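Local atomic coordinates of aminotransferase, class III (Thermomicrobium roseum, PDB entry 6IO1), a protein that probably transfers amino groups between amines and carbonyl compounds with pyridoxal phosphate, as a thermostable (S)-enantioselective omega-transaminase. Residues A186-R191 with L381-R386; G354-Q359 with A433-L438. All blocks are in the same frame, centred on the assembly; numbering follows the deposited sequence.

Contact 1 (A186-R191 with L381-R386)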
loop_
_atom_site.group_PDB
_atom_site.type_symbol
_atom_site.label_atom_id
_atom_site.label_comp_id
_atom_site.label_asym_id
_atom_site.label_seq_id
_atom_site.Cartn_x
_atom_site.Cartn_y
_atom_site.Cartn_z
ATOM N N ALA B 186 -3.319 15.763 21.930
ATOM C CA ALA B 186 -2.751 16.543 20.806
ATOM C C ALA B 186 -2.250 17.895 21.329
ATOM O O ALA B 186 -2.929 18.474 22.199
ATOM C CB ALA B 186 -3.803 16.725 19.742
ATOM N N PRO B 187 -1.130 18.449 20.813
ATOM C CA PRO B 187 -0.647 19.760 21.254
ATOM C C PRO B 187 -1.467 20.780 20.453
ATOM O O PRO B 187 -0.935 21.408 19.556
ATOM C CB PRO B 187 0.814 19.755 20.787
ATOM C CG PRO B 187 0.793 18.900 19.539
ATOM C CD PRO B 187 -0.265 17.845 19.797
ATOM N N TYR B 188 -2.744 20.908 20.826
ATOM C CA TYR B 188 -3.726 21.754 20.146
ATOM C C TYR B 188 -4.070 22.905 21.091
ATOM O O TYR B 188 -5.002 22.821 21.890
ATOM C CB TYR B 188 -4.934 20.897 19.774
ATOM C CG TYR B 188 -6.079 21.568 19.052
ATOM C CD1 TYR B 188 -5.890 22.705 18.282
ATOM C CD2 TYR B 188 -7.358 21.031 19.125
ATOM C CE1 TYR B 188 -6.954 23.297 17.621
ATOM C CE2 TYR B 188 -8.419 21.615 18.469
ATOM C CZ TYR B 188 -8.214 22.747 17.718
ATOM O OH TYR B 188 -9.274 23.329 17.064
ATOM N N LYS B 189 -3.304 23.996 20.982
ATOM C CA LYS B 189 -3.396 25.086 21.953
ATOM C C LYS B 189 -4.742 25.799 21.901
ATOM O O LYS B 189 -5.247 26.247 22.937
ATOM C CB LYS B 189 -2.264 26.086 21.723
ATOM C CG LYS B 189 -1.992 26.993 22.907
ATOM C CD LYS B 189 -0.943 28.037 22.565
ATOM C CE LYS B 189 -0.498 28.789 23.804
ATOM N NZ LYS B 189 0.134 30.097 23.477
ATOM N N TYR B 190 -5.327 25.933 20.708
ATOM C CA TYR B 190 -6.539 26.737 20.553
ATOM C C TYR B 190 -7.664 26.247 21.457
ATOM O O TYR B 190 -8.435 27.054 21.992
ATOM C CB TYR B 190 -6.985 26.729 19.092
ATOM C CG TYR B 190 -8.268 27.480 18.818
ATOM C CD1 TYR B 190 -8.347 28.854 19.003
ATOM C CD2 TYR B 190 -9.398 26.814 18.363
ATOM C CE1 TYR B 190 -9.518 29.542 18.748
ATOM C CE2 TYR B 190 -10.573 27.494 18.106
ATOM C CZ TYR B 190 -10.628 28.857 18.301
ATOM O OH TYR B 190 -11.798 29.535 18.045
ATOM N N ARG B 191 -7.779 24.932 21.640
ATOM C CA ARG B 191 -8.833 24.369 22.471
ATOM C C ARG B 191 -8.333 23.667 23.723
ATOM O O ARG B 191 -9.112 23.503 24.666
ATOM C CB ARG B 191 -9.679 23.382 21.654
ATOM C CG ARG B 191 -10.360 24.018 20.456
ATOM C CD ARG B 191 -11.371 23.083 19.817
ATOM N NE ARG B 191 -12.138 23.758 18.775
ATOM C CZ ARG B 191 -13.284 24.396 18.989
ATOM N NH1 ARG B 191 -13.812 24.428 20.205
ATOM N NH2 ARG B 191 -13.913 24.987 17.982
ATOM N N LEU B 381 -5.034 26.023 7.624
ATOM C CA LEU B 381 -6.385 25.671 8.035
ATOM C C LEU B 381 -7.109 26.900 8.568
ATOM O O LEU B 381 -6.546 27.691 9.336
ATOM C CB LEU B 381 -6.380 24.568 9.102
ATOM C CG LEU B 381 -7.731 23.911 9.410
ATOM C CD1 LEU B 381 -7.551 22.433 9.678
ATOM C CD2 LEU B 381 -8.421 24.573 10.592
ATOM N N VAL B 382 -8.361 27.039 8.144
ATOM C CA VAL B 382 -9.313 28.014 8.660
ATOM C C VAL B 382 -10.356 27.232 9.448
ATOM O O VAL B 382 -11.164 26.501 8.858
ATOM C CB VAL B 382 -9.968 28.823 7.531
ATOM C CG1 VAL B 382 -10.999 29.791 8.098
ATOM C CG2 VAL B 382 -8.917 29.557 6.713
ATOM N N GLU B 383 -10.321 27.354 10.776
ATOM C CA GLU B 383 -11.268 26.677 11.651
ATOM C C GLU B 383 -12.520 27.533 11.792
ATOM O O GLU B 383 -12.443 28.691 12.216
ATOM C CB GLU B 383 -10.644 26.409 13.021
ATOM C CG GLU B 383 -11.604 25.786 14.022
ATOM C CD GLU B 383 -10.892 25.106 15.174
ATOM O OE1 GLU B 383 -9.659 24.927 15.093
ATOM O OE2 GLU B 383 -11.568 24.746 16.162
ATOM N N VAL B 384 -13.668 26.963 11.437
ATOM C CA VAL B 384 -14.937 27.678 11.422
ATOM C C VAL B 384 -15.715 27.334 12.684
ATOM O O VAL B 384 -15.812 26.161 13.067
ATOM C CB VAL B 384 -15.748 27.336 10.161
ATOM C CG1 VAL B 384 -17.158 27.899 10.258
ATOM C CG2 VAL B 384 -15.042 27.865 8.922
ATOM N N VAL B 385 -16.264 28.361 13.335
ATOM C CA VAL B 385 -17.047 28.217 14.553
ATOM C C VAL B 385 -18.305 29.060 14.405
ATOM O O VAL B 385 -18.352 30.015 13.629
ATOM C CB VAL B 385 -16.267 28.639 15.818
ATOM C CG1 VAL B 385 -15.107 27.689 16.075
ATOM C CG2 VAL B 385 -15.778 30.073 15.688
ATOM N N ARG B 386 -19.345 28.681 15.148
ATOM C CA ARG B 386 -20.572 29.470 15.127
ATOM C C ARG B 386 -20.347 30.848 15.740
ATOM O O ARG B 386 -20.919 31.842 15.278
ATOM C CB ARG B 386 -21.687 28.732 15.868
ATOM C CG ARG B 386 -21.951 27.324 15.359
ATOM C CD ARG B 386 -23.242 26.763 15.934
ATOM N NE ARG B 386 -24.433 27.280 15.266
ATOM C CZ ARG B 386 -25.679 26.994 15.633
ATOM N NH1 ARG B 386 -25.905 26.197 16.669
ATOM N NH2 ARG B 386 -26.701 27.507 14.962
#
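E383 on strand 379-384 reaches across to Y188, Y190 and R191 at the start of the short helix 189-192. The contact joins the two domains of the fold type I aminotransferase: the helix follows edge strand 181-184 of the cofactor-binding sheet, whereas E383 belongs to the sheet of the smaller domain. From CB, the glutamate chain leaves with CG anti to the backbone N (chi1 176°) and stays extended, a length that lets a strand residue span the gap. E383 OE2 comes to the edge of the Y190 ring, 3.5 Å from CE2, with the ring and carboxylate planes strongly inclined. OE1 accepts the hydroxyl proton of Y188 on its syn lone pair, OH to OE1 being 2.6 Å, with the phenol ring turned 35° from the carboxylate plane. R374 forms a salt bridge to the same OE1, so this buried oxygen has two partners, and the nearby positive charges probably favour the ionised carboxylate.

Arginine suits the other oxygen because its NE and NH2 can converge side-on upon one atom. R191 NE lies 2.9 Å from E383 OE2, the guanidinium tilted only 24° from the carboxylate. R191 NH2 is also tied to the backbone O of K391. V385 adds an apolar neighbour, its CG1 3.5 Å from R191 NH2. Both guanidinium donors approach nearly in line with the CD-OE2 bond, NH2 completing the grip at 3.0 Å from OE2.

Contact 2 (G354-Q359 with A433-L438)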
loop_
_atom_site.group_PDB
_atom_site.type_symbol
_atom_site.label_atom_id
_atom_site.label_comp_id
_atom_site.label_asym_id
_atom_site.label_seq_id
_atom_site.Cartn_x
_atom_site.Cartn_y
_atom_site.Cartn_z
ATOM N N GLY B 354 3.595 30.339 1.859
ATOM C CA GLY B 354 2.869 30.013 3.071
ATOM C C GLY B 354 2.759 31.188 4.020
ATOM O O GLY B 354 1.711 31.403 4.628
ATOM N N ALA B 355 3.842 31.955 4.172
ATOM C CA ALA B 355 3.773 33.150 5.005
ATOM C C ALA B 355 2.777 34.151 4.437
ATOM O O ALA B 355 1.973 34.728 5.179
ATOM C CB ALA B 355 5.159 33.782 5.136
ATOM N N TYR B 356 2.802 34.351 3.117
ATOM C CA TYR B 356 1.854 35.270 2.492
ATOM C C TYR B 356 0.418 34.786 2.665
ATOM O O TYR B 356 -0.481 35.575 2.987
ATOM C CB TYR B 356 2.186 35.438 1.010
ATOM C CG TYR B 356 1.219 36.332 0.271
ATOM C CD1 TYR B 356 1.221 37.706 0.473
ATOM C CD2 TYR B 356 0.300 35.804 -0.626
ATOM C CE1 TYR B 356 0.338 38.529 -0.198
ATOM C CE2 TYR B 356 -0.588 36.618 -1.302
ATOM C CZ TYR B 356 -0.565 37.980 -1.085
ATOM O OH TYR B 356 -1.446 38.796 -1.755
ATOM N N LEU B 357 0.184 33.490 2.445
ATOM C CA LEU B 357 -1.151 32.926 2.595
ATOM C C LEU B 357 -1.638 33.041 4.030
ATOM O O LEU B 357 -2.799 33.382 4.266
ATOM C CB LEU B 357 -1.158 31.465 2.143
ATOM C CG LEU B 357 -1.220 31.204 0.637
ATOM C CD1 LEU B 357 -0.943 29.741 0.333
ATOM C CD2 LEU B 357 -2.565 31.620 0.073
ATOM N N LEU B 358 -0.772 32.756 5.003
ATOM C CA LEU B 358 -1.163 32.890 6.400
ATOM C C LEU B 358 -1.499 34.335 6.734
ATOM O O LEU B 358 -2.518 34.606 7.378
ATOM C CB LEU B 358 -0.050 32.376 7.311
ATOM C CG LEU B 358 -0.363 32.351 8.808
ATOM C CD1 LEU B 358 -1.659 31.601 9.072
ATOM C CD2 LEU B 358 0.787 31.734 9.589
ATOM N N GLN B 359 -0.670 35.277 6.280
ATOM C CA GLN B 359 -0.918 36.688 6.559
ATOM C C GLN B 359 -2.254 37.133 5.980
ATOM O O GLN B 359 -3.059 37.776 6.663
ATOM C CB GLN B 359 0.221 37.541 5.999
ATOM C CG GLN B 359 -0.138 39.006 5.802
ATOM C CD GLN B 359 0.980 39.797 5.153
ATOM O OE1 GLN B 359 2.062 39.944 5.722
ATOM N NE2 GLN B 359 0.724 40.313 3.956
ATOM N N ALA B 433 -0.052 35.489 -7.627
ATOM C CA ALA B 433 -1.360 35.680 -8.228
ATOM C C ALA B 433 -2.255 34.489 -7.956
ATOM O O ALA B 433 -3.438 34.650 -7.626
ATOM C CB ALA B 433 -1.206 35.932 -9.726
ATOM N N GLU B 434 -1.701 33.284 -8.051
ATOM C CA GLU B 434 -2.469 32.093 -7.722
ATOM C C GLU B 434 -2.845 32.066 -6.241
ATOM O O GLU B 434 -3.940 31.616 -5.877
ATOM C CB GLU B 434 -1.669 30.857 -8.124
ATOM C CG GLU B 434 -1.317 30.874 -9.610
ATOM C CD GLU B 434 -0.177 29.945 -9.971
ATOM O OE1 GLU B 434 0.594 29.562 -9.068
ATOM O OE2 GLU B 434 -0.052 29.600 -11.165
ATOM N N CYS B 435 -1.958 32.563 -5.371
ATOM C CA CYS B 435 -2.305 32.677 -3.958
ATOM C C CYS B 435 -3.494 33.606 -3.760
ATOM O O CYS B 435 -4.376 33.325 -2.943
ATOM C CB CYS B 435 -1.107 33.171 -3.144
ATOM S SG CYS B 435 0.119 31.906 -2.751
ATOM N N ASP B 436 -3.529 34.724 -4.490
ATOM C CA ASP B 436 -4.662 35.642 -4.393
ATOM C C ASP B 436 -5.942 34.987 -4.889
ATOM O O ASP B 436 -7.022 35.193 -4.316
ATOM C CB ASP B 436 -4.393 36.907 -5.201
ATOM C CG ASP B 436 -3.379 37.805 -4.550
ATOM O OD1 ASP B 436 -3.130 37.639 -3.338
ATOM O OD2 ASP B 436 -2.840 38.693 -5.242
ATOM N N VAL B 437 -5.839 34.209 -5.968
ATOM C CA VAL B 437 -6.999 33.476 -6.465
ATOM C C VAL B 437 -7.533 32.555 -5.378
ATOM O O VAL B 437 -8.730 32.559 -5.062
ATOM C CB VAL B 437 -6.633 32.694 -7.741
ATOM C CG1 VAL B 437 -7.764 31.758 -8.131
ATOM C CG2 VAL B 437 -6.299 33.657 -8.869
ATOM N N LEU B 438 -6.631 31.797 -4.750
ATOM C CA LEU B 438 -7.027 30.867 -3.698
ATOM C C LEU B 438 -7.656 31.606 -2.524
ATOM O O LEU B 438 -8.708 31.200 -2.007
ATOM C CB LEU B 438 -5.810 30.055 -3.247
ATOM C CG LEU B 438 -5.956 29.104 -2.059
ATOM C CD1 LEU B 438 -7.038 28.090 -2.327
ATOM C CD2 LEU B 438 -4.644 28.407 -1.766
#
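Y356 and L357 of helix 346-361 face C435, D436 and L438 of the C-terminal helix 432-450. The two short segments run in roughly the same direction, crossing at -31° with their axes 10.4 Å apart, a distance that medium-sized side chains can fill.

Y356 carries the polar part. Its CB points toward the second helix and CG stands anti to the backbone N (chi1 178°); the ring beyond works by its edge. CD2 is 3.9 Å from C435 CB, close to the ring plane, and farther out the hydroxyl gives its proton to D436: Y356 OH lies 2.6 Å from D436 OD1 and meets the syn lone pair. The two side chains cross at about a right angle, with the ring and carboxylate planes well away from coplanar. Tyrosine suits this place because it joins an apolar edge to a polar tip, and the aspartate, at the partly exposed margin, supplies a short acceptor.

Deeper in, L357 and C435 share a conformation: each has its gamma atom anti to the carbonyl carbon, beside the backbone N (chi1 -79° in both). The branch point of the leucine comes against sulfur, L357 CG to C435 SG being 3.7 Å, while the methyl L357 CD2 lies 3.9 Å from C435 CB. Cysteine is small enough to let the two backbones come near here, yet its sulfur is polarisable and packs well on a leucine. The same methyl also meets L438, CD2 to CD2 at 4.2 Å, and L438 itself rests on I413 and V415 of strand 413-418. Through these apolar residues the pair forms part of the helical layer packed against the mixed sheet of the smaller domain in fold type I aminotransferases.

In the fold
Both contacts are largely buried and both involve the smaller domain, yet they join different things. Contact 1 is an interdomain link, tying strand 379-384 to the helix after strand 181-184 of the other sheet; contact 2 stays within one domain, between two helices. Their centres lie 20 Å apart and their nearest atoms about 6 Å, without touching. Chemistry follows place: contact 1 depends on a buried carboxylate surrounded by charged and hydroxyl partners, with little apolar packing, while contact 2 has a leucine-cysteine core and keeps its tyrosine-aspartate pair at the partly exposed side of the interface. In each, a tyrosine hydroxyl donates to an acidic side chain. Along the chain their segments alternate.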